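Local structure of VOC domain-containing protein (3L7T) at residues K18-F22 against Y23-L27. The protein is a zinc-binding member of the glyoxalase and bleomycin-resistance superfamily, possibly with lactoylglutathione lyase activity, though its substrate is not established. Sequence-based numbering, arbitrary orientation.
Sequences KSYEF and YVNQL
Phe-22 and Tyr-23, sequence neighbours on helix 16-26, form a T-shaped pair: the CD2 edge of Phe-22 stands over the centre of the Tyr-23 face, with centroids 5.0 Å apart and planes at 84°. Tyr-23 combines an aromatic face with a polar end, which hydrogen-bonds Asp-124, while the wholly apolar Phe-22 ring suits its buried place. Over one face of that ring, toward its rim, lies Leu-27, whose CD1 approaches Phe-22 CE2 to 3.5 Å; Leu-27 also packs on Leu-99 of helix 92-102 and Leu-3 of the second subunit.

A second apolar pair lies one turn apart on the helix. Swung anti to the backbone N (chi1 180°), the ring of Tyr-20 receives Val-24 CG2 over its centre, a CH-pi contact of 3.9 Å to the centroid. Both side chains also rest on Leu-45 and Val-31 of the sheet.

The solvent side is looser and polar. Here a bend at chi2 (65°) turns the Glu-21 carboxylate toward Asn-25, whose ND2 gives a straight 3.0 Å bond to Glu-21 OE1, arriving from above the carboxylate plane. Carboxylate and amide suit these exposed positions, where water can solvate them.

The backbone takes a wider, pi-type turn here: Gln-26 N bonds Glu-21 O (3.0 Å) and Leu-27 N bonds Phe-22 O (2.9 Å), each five residues back. The chemistry implies an amphipathic stretch of helix, packed through rings and branched aliphatics on its protein side, with an amide-carboxylate bond on its solvent side.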
ATOM      1  N   LYS A  18       0.005  11.566  16.463  1.00 25.49           N
ATOM      2  CA  LYS A  18       0.226  10.269  17.054  1.00 25.86           C
ATOM      3  C   LYS A  18       0.917   9.373  16.019  1.00 23.55           C
ATOM      4  O   LYS A  18       1.811   8.601  16.349  1.00 23.92           O
ATOM      5  CB  LYS A  18      -1.097   9.636  17.489  1.00 25.13           C
ATOM      6  CG  LYS A  18      -1.639  10.186  18.804  1.00 32.39           C
ATOM      7  CD  LYS A  18      -2.794   9.352  19.338  1.00 37.30           C
ATOM      8  CE  LYS A  18      -2.722   9.243  20.847  1.00 46.45           C
ATOM      9  NZ  LYS A  18      -2.426  10.579  21.423  1.00 49.65           N
ATOM     10  N   SER A  19       0.539   9.536  14.754  1.00 22.90           N
ATOM     11  CA  SER A  19       1.138   8.714  13.695  1.00 24.97           C
ATOM     12  C   SER A  19       2.526   9.209  13.319  1.00 24.14           C
ATOM     13  O   SER A  19       3.387   8.422  12.961  1.00 24.11           O
ATOM     14  CB  SER A  19       0.220   8.655  12.480  1.00 22.47           C
ATOM     15  OG  SER A  19      -0.973   8.002  12.854  1.00 26.75           O
ATOM     16  N   TYR A  20       2.766  10.503  13.479  1.00 22.36           N
ATOM     17  CA  TYR A  20       4.095  11.055  13.249  1.00 24.22           C
ATOM     18  C   TYR A  20       5.023  10.462  14.307  1.00 24.46           C
ATOM     19  O   TYR A  20       6.116   9.986  14.006  1.00 24.47           O
ATOM     20  CB  TYR A  20       4.062  12.583  13.400  1.00 23.23           C
ATOM     21  CG  TYR A  20       5.409  13.226  13.175  1.00 24.56           C
ATOM     22  CD1 TYR A  20       5.659  13.962  12.026  1.00 24.51           C
ATOM     23  CD2 TYR A  20       6.408  13.136  14.133  1.00 24.39           C
ATOM     24  CE1 TYR A  20       6.906  14.570  11.812  1.00 25.41           C
ATOM     25  CE2 TYR A  20       7.679  13.710  13.910  1.00 24.58           C
ATOM     26  CZ  TYR A  20       7.905  14.410  12.759  1.00 26.89           C
ATOM     27  OH  TYR A  20       9.141  14.997  12.575  1.00 33.75           O
ATOM     28  N   GLU A  21       4.575  10.483  15.555  1.00 25.40           N
ATOM     29  CA  GLU A  21       5.327   9.814  16.628  1.00 26.11           C
ATOM     30  C   GLU A  21       5.649   8.334  16.302  1.00 27.11           C
ATOM     31  O   GLU A  21       6.797   7.887  16.422  1.00 26.63           O
ATOM     32  CB  GLU A  21       4.536   9.922  17.946  1.00 26.71           C
ATOM     33  CG  GLU A  21       5.031   9.023  19.088  1.00 28.91           C
ATOM     34  CD  GLU A  21       6.439   9.378  19.584  1.00 38.80           C
ATOM     35  OE1 GLU A  21       6.815  10.568  19.535  1.00 36.61           O
ATOM     36  OE2 GLU A  21       7.176   8.452  19.998  1.00 40.31           O
ATOM     37  N   PHE A  22       4.644   7.585  15.860  1.00 25.48           N
ATOM     38  CA  PHE A  22       4.824   6.168  15.561  1.00 22.68           C
ATOM     39  C   PHE A  22       5.857   5.959  14.443  1.00 24.08           C
ATOM     40  O   PHE A  22       6.846   5.252  14.615  1.00 23.70           O
ATOM     41  CB  PHE A  22       3.470   5.548  15.181  1.00 23.03           C
ATOM     42  CG  PHE A  22       3.541   4.085  14.804  1.00 25.01           C
ATOM     43  CD1 PHE A  22       3.522   3.099  15.794  1.00 26.88           C
ATOM     44  CD2 PHE A  22       3.582   3.681  13.467  1.00 22.95           C
ATOM     45  CE1 PHE A  22       3.501   1.748  15.452  1.00 26.16           C
ATOM     46  CE2 PHE A  22       3.564   2.336  13.128  1.00 25.59           C
ATOM     47  CZ  PHE A  22       3.578   1.366  14.118  1.00 23.65           C
ATOM     48  N   TYR A  23       5.596   6.530  13.271  1.00 21.54           N
ATOM     49  CA  TYR A  23       6.462   6.320  12.100  1.00 22.75           C
ATOM     50  C   TYR A  23       7.873   6.918  12.216  1.00 23.86           C
ATOM     51  O   TYR A  23       8.856   6.342  11.732  1.00 24.87           O
ATOM     52  CB  TYR A  23       5.741   6.819  10.828  1.00 22.80           C
ATOM     53  CG  TYR A  23       4.595   5.883  10.382  1.00 20.06           C
ATOM     54  CD1 TYR A  23       4.871   4.679   9.736  1.00 22.81           C
ATOM     55  CD2 TYR A  23       3.254   6.189  10.655  1.00 20.17           C
ATOM     56  CE1 TYR A  23       3.876   3.789   9.388  1.00 21.50           C
ATOM     57  CE2 TYR A  23       2.227   5.290  10.308  1.00 20.44           C
ATOM     58  CZ  TYR A  23       2.553   4.091   9.665  1.00 18.20           C
ATOM     59  OH  TYR A  23       1.567   3.189   9.298  1.00 20.08           O
ATOM     60  N   VAL A  24       7.944   8.147  12.708  1.00 24.12           N
ATOM     61  CA  VAL A  24       9.203   8.892  12.693  1.00 26.55           C
ATOM     62  C   VAL A  24       9.996   8.565  13.965  1.00 27.66           C
ATOM     63  O   VAL A  24      11.148   8.146  13.894  1.00 29.96           O
ATOM     64  CB  VAL A  24       8.976  10.419  12.555  1.00 25.69           C
ATOM     65  CG1 VAL A  24      10.293  11.174  12.638  1.00 29.24           C
ATOM     66  CG2 VAL A  24       8.255  10.775  11.224  1.00 26.23           C
ATOM     67  N   ASN A  25       9.341   8.595  15.117  1.00 29.80           N
ATOM     68  CA  ASN A  25      10.057   8.381  16.389  1.00 33.06           C
ATOM     69  C   ASN A  25      10.216   6.950  16.906  1.00 33.62           C
ATOM     70  O   ASN A  25      11.234   6.607  17.503  1.00 35.30           O
ATOM     71  CB  ASN A  25       9.515   9.319  17.469  1.00 33.71           C
ATOM     72  CG  ASN A  25       9.767  10.773  17.131  1.00 37.78           C
ATOM     73  OD1 ASN A  25      10.690  11.080  16.374  1.00 40.37           O
ATOM     74  ND2 ASN A  25       8.942  11.671  17.660  1.00 39.48           N
ATOM     75  N   GLN A  26       9.232   6.095  16.660  1.00 31.86           N
ATOM     76  CA  GLN A  26       9.342   4.701  17.057  1.00 31.34           C
ATOM     77  C   GLN A  26       9.913   3.775  15.969  1.00 31.50           C
ATOM     78  O   GLN A  26      10.793   2.940  16.228  1.00 30.86           O
ATOM     79  CB  GLN A  26       7.991   4.206  17.556  1.00 31.29           C
ATOM     80  CG  GLN A  26       7.512   4.951  18.790  1.00 34.73           C
ATOM     81  CD  GLN A  26       6.346   4.256  19.435  1.00 41.45           C
ATOM     82  OE1 GLN A  26       6.486   3.589  20.469  1.00 44.27           O
ATOM     83  NE2 GLN A  26       5.200   4.318  18.776  1.00 43.16           N
ATOM     84  N   LEU A  27       9.474   3.957  14.729  1.00 27.80           N
ATOM     85  CA  LEU A  27       9.970   3.093  13.670  1.00 26.84           C
ATOM     86  C   LEU A  27      11.237   3.656  13.056  1.00 27.00           C
ATOM     87  O   LEU A  27      12.015   2.926  12.457  1.00 28.51           O
ATOM     88  CB  LEU A  27       8.907   2.848  12.601  1.00 27.39           C
ATOM     89  CG  LEU A  27       7.606   2.177  13.052  1.00 25.49           C
ATOM     90  CD1 LEU A  27       6.795   1.709  11.852  1.00 24.54           C
ATOM     91  CD2 LEU A  27       7.879   1.041  14.045  1.00 26.30           C
TER